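Local atomic coordinates of putative adenylate cyclase (Vibrio parahaemolyticus, PDB entry 2ACA), a protein that is of unknown function but, as a CYTH-family protein related to class IV adenylate cyclases, probably acts on a triphosphate substrate such as ATP. Residues A[47-52]-A[106-111]; A[36-41]-A[113-118]. One frame throughout, in Å; residues are numbered along the deposited sequence.

Interaction 1: residues A[47-52]-A[106-111]; sequences FYDTPQ and EVIQCS
The carboxylate oxygen OD1 of D49 is gripped by two backbone N-H groups. One is T50 N, 2.6 Å from D49 OD1, which comes in on the lone pair facing away from the other oxygen. The second is L55 N, and D49 OD2 bonds to T56 OG1. CG of D49 lies roughly anti to the backbone N (chi1 -153°). The buried carboxylate thus ties the end of strand 35-49 to helix 54-57, and its three bonds probably stabilise the charged form.

The backbone of D49 pairs with E106 in both directions: E106 N is 2.9 Å from D49 O, and D49 N is 3.1 Å from E106 O. Further along, F47 N donates to Q109 O at 2.7 Å, nearly along the C=O axis. I108 N donates to F47 O over 2.8 Å, from above the carbonyl plane. I108 and Q109 both face F47. This is a classic beta bulge in the antiparallel pairing of two neighbouring strands of the CYTH sheet.

Side chains pack on both faces. The Q109 chain is extended and runs beside F47. Its NE2 sits over the centre of the F47 ring, 3.4 Å above the plane. Amide and ring planes are 79° apart, so the amide stands nearly upright on the ring face. At the bulge, I108 CG2 comes against D49 CB, 3.8 Å away. On the face that carries Y48, that ring crosses V107 obliquely, with CE2 of Y48 3.6 Å from CG2 of V107. L62, L64 and L100 also touch Y48. The E106 carboxylate forms a salt bridge with R53 through OE2.

Interaction 2: residues A[36-41]-A[113-118]; sequences VMFENN and KIRSIF. With PO4 (phosphate ion), chain D.
F38 and I117 lie side by side at the apolar centre, with F38 CZ 3.5 Å from I117 CG1. CG of F38 takes the crowded position between the backbone N and the carbonyl carbon (chi1 67°). The ring edge then meets a carbonyl: F38 CE1 is 3.3 Å from R115 O, near the ring plane. I67 and I72 also touch the ring. M37, a selenomethionine, runs alongside I117. On the other face, V36 CG2 meets the edge of the F118 ring, 3.8 Å from CD2 of F118.

The backbone is antiparallel with two bulges. M37 and F38 both face I117 in a classic bulge, where I117 N donates to F38 O at 3.0 Å. N40 and N41 both face R115 in a G1 bulge. There R115 N bonds to N41 O at 2.8 Å. S116 OG accepts a hydrogen bond from N40 N at 2.8 Å, almost straight (169°). A water joins this hydroxyl to N40 OD1.

R115 bends at chi3 and leads away from the pairing. Its guanidinium forms salt bridges with D128 and E43. NH1 and NH2 also make weak bonds to phosphate O3, and R65 binds the same ion. The phosphate probably came from the crystallisation liquor. Even so, R115 and R65 both reaching it is consistent with an anion-binding pocket, as in CYTH relatives that bind triphosphates.

How the interactions relate
From the N terminus the chain passes strand 11-19 and helix 22-30, then runs through 36-41 and on to 47-52 at the far end of strand 35-49. It goes on through helix 54-57, strands 61-68, 72-78 and 85-89, and helix 93-102. At 106-111 it returns to 47-52, and interaction 1 closes this loop of 53 intervening residues. Strand 106-120 continues to 113-118, which meets 36-41 and closes the wider loop of interaction 2. Interaction 1 is therefore nested inside interaction 2. The centres are about 25 Å apart, so the two contacts join the same two strands at distant places. Together they link the sheet half holding 61-68 to the half holding 123-130.

Interaction 1: residues A[47-52]-A[106-111]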
ATOM      1  N   PHE A  47       8.424  10.963  -5.682  1.00 14.29           N
ATOM      2  CA  PHE A  47       7.244  11.815  -5.561  1.00 15.79           C
ATOM      3  C   PHE A  47       6.385  11.672  -6.816  1.00 15.45           C
ATOM      4  O   PHE A  47       6.906  11.679  -7.934  1.00 14.77           O
ATOM      5  CB  PHE A  47       7.642  13.282  -5.380  1.00 15.38           C
ATOM      6  CG  PHE A  47       8.416  13.548  -4.124  1.00 19.25           C
ATOM      7  CD1 PHE A  47       9.681  12.994  -3.937  1.00 17.52           C
ATOM      8  CD2 PHE A  47       7.868  14.334  -3.112  1.00 19.23           C
ATOM      9  CE1 PHE A  47      10.391  13.219  -2.755  1.00 20.29           C
ATOM     10  CE2 PHE A  47       8.565  14.567  -1.929  1.00 21.18           C
ATOM     11  CZ  PHE A  47       9.829  14.007  -1.749  1.00 21.32           C
ATOM     12  N   TYR A  48       5.073  11.566  -6.625  1.00 16.81           N
ATOM     13  CA  TYR A  48       4.145  11.415  -7.746  1.00 13.92           C
ATOM     14  C   TYR A  48       3.092  12.499  -7.852  1.00 15.35           C
ATOM     15  O   TYR A  48       2.746  13.162  -6.870  1.00 14.93           O
ATOM     16  CB  TYR A  48       3.402  10.083  -7.661  1.00 10.37           C
ATOM     17  CG  TYR A  48       4.261   8.871  -7.845  1.00 10.84           C
ATOM     18  CD1 TYR A  48       5.069   8.407  -6.815  1.00 10.59           C
ATOM     19  CD2 TYR A  48       4.262   8.178  -9.050  1.00 10.51           C
ATOM     20  CE1 TYR A  48       5.854   7.285  -6.981  1.00 13.62           C
ATOM     21  CE2 TYR A  48       5.047   7.051  -9.225  1.00 13.08           C
ATOM     22  CZ  TYR A  48       5.838   6.613  -8.188  1.00 13.18           C
ATOM     23  OH  TYR A  48       6.623   5.507  -8.350  1.00 15.49           O
ATOM     24  N   ASP A  49       2.570  12.648  -9.065  1.00 11.51           N
ATOM     25  CA  ASP A  49       1.505  13.598  -9.346  1.00 16.20           C
ATOM     26  C   ASP A  49       0.972  13.346 -10.758  1.00 16.60           C
ATOM     27  O   ASP A  49       1.591  12.635 -11.544  1.00 17.48           O
ATOM     28  CB  ASP A  49       1.996  15.045  -9.217  1.00 23.32           C
ATOM     29  CG  ASP A  49       0.866  16.008  -8.853  1.00 24.65           C
ATOM     30  OD1 ASP A  49      -0.308  15.662  -9.114  1.00 26.26           O
ATOM     31  OD2 ASP A  49       1.143  17.105  -8.314  1.00 24.75           O
ATOM     32  N   THR A  50      -0.180  13.923 -11.071  1.00 19.17           N
ATOM     33  CA  THR A  50      -0.777  13.755 -12.387  1.00 21.88           C
ATOM     34  C   THR A  50      -0.089  14.695 -13.373  1.00 23.68           C
ATOM     35  O   THR A  50       0.776  15.491 -12.990  1.00 23.34           O
ATOM     36  CB  THR A  50      -2.274  14.090 -12.357  1.00 19.78           C
ATOM     37  OG1 THR A  50      -2.444  15.479 -12.056  1.00 22.49           O
ATOM     38  CG2 THR A  50      -2.986  13.262 -11.292  1.00 19.97           C
ATOM     39  N   PRO A  51      -0.458  14.613 -14.660  1.00 28.16           N
ATOM     40  CA  PRO A  51       0.163  15.490 -15.657  1.00 28.13           C
ATOM     41  C   PRO A  51      -0.005  16.983 -15.358  1.00 28.47           C
ATOM     42  O   PRO A  51       0.950  17.749 -15.491  1.00 27.07           O
ATOM     43  CB  PRO A  51      -0.521  15.067 -16.953  1.00 33.06           C
ATOM     44  CG  PRO A  51      -0.734  13.595 -16.732  1.00 34.37           C
ATOM     45  CD  PRO A  51      -1.274  13.574 -15.315  1.00 33.27           C
ATOM     46  N   GLN A  52      -1.198  17.407 -14.946  1.00 23.00           N
ATOM     47  CA  GLN A  52      -1.397  18.824 -14.652  1.00 24.96           C
ATOM     48  C   GLN A  52      -0.935  19.209 -13.247  1.00 24.41           C
ATOM     49  O   GLN A  52      -1.145  20.339 -12.806  1.00 24.99           O
ATOM     50  CB  GLN A  52      -2.862  19.243 -14.853  1.00 46.60           C
ATOM     51  CG  GLN A  52      -3.875  18.486 -14.018  1.00 51.17           C
ATOM     52  CD  GLN A  52      -4.469  17.312 -14.765  1.00 53.32           C
ATOM     53  OE1 GLN A  52      -5.130  17.488 -15.788  1.00 56.54           O
ATOM     54  NE2 GLN A  52      -4.236  16.108 -14.260  1.00 52.65           N
ATOM     55  N   GLU A 106       2.596  10.072 -12.326  1.00 18.99           N
ATOM     56  CA  GLU A 106       3.956   9.990 -12.851  1.00 21.39           C
ATOM     57  C   GLU A 106       4.972  10.561 -11.851  1.00 19.70           C
ATOM     58  O   GLU A 106       4.662  11.485 -11.099  1.00 19.93           O
ATOM     59  CB  GLU A 106       4.063  10.749 -14.180  1.00 24.32           C
ATOM     60  CG  GLU A 106       3.609  12.195 -14.116  1.00 30.55           C
ATOM     61  CD  GLU A 106       3.717  12.902 -15.461  1.00 34.25           C
ATOM     62  OE1 GLU A 106       3.352  12.294 -16.492  1.00 36.41           O
ATOM     63  OE2 GLU A 106       4.158  14.068 -15.489  1.00 35.35           O
ATOM     64  N   VAL A 107       6.179  10.002 -11.845  1.00 17.47           N
ATOM     65  CA  VAL A 107       7.224  10.475 -10.949  1.00 19.08           C
ATOM     66  C   VAL A 107       7.598  11.900 -11.334  1.00 19.41           C
ATOM     67  O   VAL A 107       8.057  12.148 -12.442  1.00 19.77           O
ATOM     68  CB  VAL A 107       8.502   9.608 -11.045  1.00 16.85           C
ATOM     69  CG1 VAL A 107       9.541  10.119 -10.058  1.00 19.54           C
ATOM     70  CG2 VAL A 107       8.177   8.147 -10.744  1.00 15.53           C
ATOM     71  N   ILE A 108       7.386  12.847 -10.433  1.00 18.22           N
ATOM     72  CA  ILE A 108       7.740  14.218 -10.741  1.00 19.25           C
ATOM     73  C   ILE A 108       9.055  14.539 -10.053  1.00 19.47           C
ATOM     74  O   ILE A 108       9.585  15.640 -10.173  1.00 20.37           O
ATOM     75  CB  ILE A 108       6.655  15.187 -10.265  1.00 19.83           C
ATOM     76  CG1 ILE A 108       6.529  15.126  -8.741  1.00 22.24           C
ATOM     77  CG2 ILE A 108       5.330  14.825 -10.933  1.00 22.72           C
ATOM     78  CD1 ILE A 108       5.476  16.042  -8.174  1.00 21.17           C
ATOM     79  N   GLN A 109       9.588  13.554  -9.340  1.00 18.80           N
ATOM     80  CA  GLN A 109      10.836  13.739  -8.612  1.00 19.84           C
ATOM     81  C   GLN A 109      11.235  12.489  -7.835  1.00 20.37           C
ATOM     82  O   GLN A 109      10.383  11.770  -7.288  1.00 18.46           O
ATOM     83  CB  GLN A 109      10.696  14.927  -7.656  1.00 34.99           C
ATOM     84  CG  GLN A 109      11.833  15.102  -6.676  1.00 39.58           C
ATOM     85  CD  GLN A 109      11.640  16.316  -5.786  1.00 43.70           C
ATOM     86  OE1 GLN A 109      11.883  17.456  -6.198  1.00 45.65           O
ATOM     87  NE2 GLN A 109      11.184  16.080  -4.559  1.00 44.54           N
ATOM     88  N   CYS A 110      12.536  12.223  -7.816  1.00 26.00           N
ATOM     89  CA  CYS A 110      13.088  11.088  -7.095  1.00 30.51           C
ATOM     90  C   CYS A 110      14.288  11.597  -6.314  1.00 28.81           C
ATOM     91  O   CYS A 110      14.902  12.587  -6.700  1.00 29.92           O
ATOM     92  CB  CYS A 110      13.496   9.968  -8.058  1.00 48.99           C
ATOM     93  SG  CYS A 110      14.423  10.489  -9.504  1.00 65.34           S
ATOM     94  N   SER A 111      14.619  10.932  -5.213  1.00 22.02           N
ATOM     95  CA  SER A 111      15.740  11.372  -4.397  1.00 20.43           C
ATOM     96  C   SER A 111      16.310  10.274  -3.528  1.00 20.13           C
ATOM     97  O   SER A 111      15.634   9.285  -3.227  1.00 17.27           O
ATOM     98  CB  SER A 111      15.302  12.530  -3.505  1.00 25.79           C
ATOM     99  OG  SER A 111      14.259  12.114  -2.636  1.00 26.44           O
TER

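Interaction 2: residues A[36-41]-A[113-118]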
ATOM      1  N   VAL A  36      16.706   2.800  18.966  1.00 61.25           N
ATOM      2  CA  VAL A  36      17.160   3.027  17.600  1.00 58.19           C
ATOM      3  C   VAL A  36      16.324   2.258  16.586  1.00 56.29           C
ATOM      4  O   VAL A  36      16.186   1.043  16.685  1.00 57.42           O
ATOM      5  CB  VAL A  36      18.630   2.615  17.441  1.00 29.95           C
ATOM      6  CG1 VAL A  36      19.125   2.982  16.062  1.00 31.12           C
ATOM      7  CG2 VAL A  36      19.468   3.287  18.506  1.00 29.86           C
HETATM    8  N   MSE A  37      15.768   2.974  15.611  1.00 38.20           N
HETATM    9  CA  MSE A  37      14.950   2.345  14.577  1.00 34.38           C
HETATM   10  C   MSE A  37      15.886   1.821  13.491  1.00 31.26           C
HETATM   11  O   MSE A  37      15.685   0.743  12.939  1.00 29.69           O
HETATM   12  CB  MSE A  37      13.954   3.358  13.999  1.00 36.32           C
HETATM   13  CG  MSE A  37      12.954   2.765  13.019  1.00 38.81           C
HETATM   14 SE   MSE A  37      11.678   4.061  12.335  1.00 44.07          SE
HETATM   15  CE  MSE A  37      10.426   2.850  11.499  1.00 41.69           C
ATOM     16  N   PHE A  38      16.912   2.602  13.186  1.00 31.48           N
ATOM     17  CA  PHE A  38      17.910   2.210  12.207  1.00 29.20           C
ATOM     18  C   PHE A  38      18.885   3.360  12.035  1.00 28.83           C
ATOM     19  O   PHE A  38      18.539   4.514  12.268  1.00 30.44           O
ATOM     20  CB  PHE A  38      17.259   1.822  10.865  1.00 21.91           C
ATOM     21  CG  PHE A  38      16.601   2.961  10.146  1.00 20.96           C
ATOM     22  CD1 PHE A  38      17.364   3.913   9.477  1.00 18.72           C
ATOM     23  CD2 PHE A  38      15.213   3.080  10.130  1.00 19.22           C
ATOM     24  CE1 PHE A  38      16.753   4.965   8.801  1.00 18.38           C
ATOM     25  CE2 PHE A  38      14.596   4.131   9.459  1.00 18.71           C
ATOM     26  CZ  PHE A  38      15.365   5.072   8.794  1.00 18.27           C
ATOM     27  N   GLU A  39      20.106   3.039  11.640  1.00 23.88           N
ATOM     28  CA  GLU A  39      21.125   4.055  11.456  1.00 24.29           C
ATOM     29  C   GLU A  39      21.812   3.868  10.118  1.00 21.78           C
ATOM     30  O   GLU A  39      21.990   2.742   9.659  1.00 22.19           O
ATOM     31  CB  GLU A  39      22.173   3.946  12.568  1.00 39.68           C
ATOM     32  CG  GLU A  39      21.620   4.032  13.985  1.00 43.05           C
ATOM     33  CD  GLU A  39      22.663   3.659  15.028  1.00 44.96           C
ATOM     34  OE1 GLU A  39      22.362   3.723  16.236  1.00 45.00           O
ATOM     35  OE2 GLU A  39      23.789   3.294  14.633  1.00 47.04           O
ATOM     36  N   ASN A  40      22.184   4.980   9.498  1.00 19.53           N
ATOM     37  CA  ASN A  40      22.892   4.976   8.218  1.00 19.70           C
ATOM     38  C   ASN A  40      22.292   4.165   7.053  1.00 18.52           C
ATOM     39  O   ASN A  40      23.028   3.545   6.279  1.00 15.72           O
ATOM     40  CB  ASN A  40      24.340   4.540   8.456  1.00 25.09           C
ATOM     41  CG  ASN A  40      25.045   5.404   9.497  1.00 26.96           C
ATOM     42  OD1 ASN A  40      25.121   6.622   9.357  1.00 25.85           O
ATOM     43  ND2 ASN A  40      25.557   4.772  10.547  1.00 27.12           N
ATOM     44  N   ASN A  41      20.969   4.159   6.927  1.00 20.98           N
ATOM     45  CA  ASN A  41      20.334   3.456   5.808  1.00 20.52           C
ATOM     46  C   ASN A  41      20.243   4.442   4.654  1.00 20.35           C
ATOM     47  O   ASN A  41      20.396   5.651   4.842  1.00 21.61           O
ATOM     48  CB  ASN A  41      18.903   3.015   6.140  1.00 21.60           C
ATOM     49  CG  ASN A  41      18.845   1.732   6.940  1.00 21.54           C
ATOM     50  OD1 ASN A  41      17.876   0.987   6.847  1.00 22.52           O
ATOM     51  ND2 ASN A  41      19.866   1.477   7.745  1.00 20.90           N
ATOM     52  N   LYS A 113      19.119   9.715   0.015  1.00 18.00           N
ATOM     53  CA  LYS A 113      19.743  10.390   1.145  1.00 18.70           C
ATOM     54  C   LYS A 113      20.067   9.298   2.148  1.00 18.59           C
ATOM     55  O   LYS A 113      19.473   8.218   2.102  1.00 14.83           O
ATOM     56  CB  LYS A 113      18.773  11.401   1.777  1.00 36.12           C
ATOM     57  CG  LYS A 113      17.763  10.758   2.717  1.00 40.00           C
ATOM     58  CD  LYS A 113      16.378  11.403   2.684  1.00 45.56           C
ATOM     59  CE  LYS A 113      16.327  12.734   3.397  1.00 48.46           C
ATOM     60  NZ  LYS A 113      16.923  13.797   2.565  1.00 52.39           N
ATOM     61  N   ILE A 114      21.023   9.571   3.031  1.00 23.72           N
ATOM     62  CA  ILE A 114      21.406   8.616   4.056  1.00 23.49           C
ATOM     63  C   ILE A 114      20.658   9.082   5.294  1.00 23.46           C
ATOM     64  O   ILE A 114      20.713  10.260   5.650  1.00 25.62           O
ATOM     65  CB  ILE A 114      22.937   8.635   4.295  1.00 21.98           C
ATOM     66  CG1 ILE A 114      23.664   8.337   2.981  1.00 23.30           C
ATOM     67  CG2 ILE A 114      23.324   7.596   5.334  1.00 18.16           C
ATOM     68  CD1 ILE A 114      23.319   6.979   2.358  1.00 25.28           C
ATOM     69  N   ARG A 115      19.947   8.173   5.947  1.00 19.54           N
ATOM     70  CA  ARG A 115      19.168   8.564   7.111  1.00 18.62           C
ATOM     71  C   ARG A 115      19.300   7.675   8.345  1.00 19.05           C
ATOM     72  O   ARG A 115      19.619   6.487   8.254  1.00 17.14           O
ATOM     73  CB  ARG A 115      17.690   8.681   6.700  1.00 13.69           C
ATOM     74  CG  ARG A 115      16.684   8.639   7.848  1.00 12.35           C
ATOM     75  CD  ARG A 115      15.276   8.971   7.367  1.00 13.48           C
ATOM     76  NE  ARG A 115      15.171  10.383   7.037  1.00 13.34           N
ATOM     77  CZ  ARG A 115      14.051  11.006   6.701  1.00 15.86           C
ATOM     78  NH1 ARG A 115      12.907  10.335   6.634  1.00 15.70           N
ATOM     79  NH2 ARG A 115      14.072  12.315   6.467  1.00 15.86           N
ATOM     80  N   SER A 116      19.057   8.287   9.502  1.00 19.60           N
ATOM     81  CA  SER A 116      19.091   7.609  10.789  1.00 22.81           C
ATOM     82  C   SER A 116      17.906   8.120  11.593  1.00 24.83           C
ATOM     83  O   SER A 116      17.623   9.319  11.603  1.00 25.52           O
ATOM     84  CB  SER A 116      20.384   7.923  11.551  1.00 27.86           C
ATOM     85  OG  SER A 116      21.502   7.285  10.970  1.00 29.61           O
ATOM     86  N   ILE A 117      17.205   7.207  12.253  1.00 33.76           N
ATOM     87  CA  ILE A 117      16.063   7.587  13.064  1.00 34.46           C
ATOM     88  C   ILE A 117      16.191   6.991  14.465  1.00 36.47           C
ATOM     89  O   ILE A 117      16.462   5.796  14.618  1.00 36.02           O
ATOM     90  CB  ILE A 117      14.744   7.117  12.418  1.00 23.68           C
ATOM     91  CG1 ILE A 117      14.615   7.721  11.015  1.00 24.14           C
ATOM     92  CG2 ILE A 117      13.556   7.539  13.286  1.00 22.36           C
ATOM     93  CD1 ILE A 117      13.244   7.515  10.355  1.00 22.11           C
ATOM     94  N   PHE A 118      16.009   7.836  15.483  1.00 36.61           N
ATOM     95  CA  PHE A 118      16.100   7.403  16.873  1.00 37.80           C
ATOM     96  C   PHE A 118      14.840   7.751  17.639  1.00 39.54           C
ATOM     97  O   PHE A 118      14.085   8.634  17.244  1.00 39.15           O
ATOM     98  CB  PHE A 118      17.285   8.060  17.575  1.00 25.96           C
ATOM     99  CG  PHE A 118      18.577   7.916  16.845  1.00 23.22           C
ATOM    100  CD1 PHE A 118      18.977   8.874  15.924  1.00 23.18           C
ATOM    101  CD2 PHE A 118      19.399   6.821  17.074  1.00 22.17           C
ATOM    102  CE1 PHE A 118      20.174   8.747  15.242  1.00 21.28           C
ATOM    103  CE2 PHE A 118      20.601   6.684  16.392  1.00 21.58           C
ATOM    104  CZ  PHE A 118      20.990   7.650  15.476  1.00 21.49           C
TER
HETATM  105  P   PO4 D 304       9.870  12.947   6.692  1.00 47.28           P
HETATM  106  O1  PO4 D 304      10.480  13.603   5.506  1.00 47.55           O
HETATM  107  O2  PO4 D 304       9.231  13.974   7.555  1.00 48.96           O
HETATM  108  O3  PO4 D 304      10.923  12.240   7.461  1.00 48.82           O
HETATM  109  O4  PO4 D 304       8.846  11.970   6.245  1.00 49.87           O
HETATM  110  O   HOH W   1      24.385   8.415  11.891  1.00 49.08           O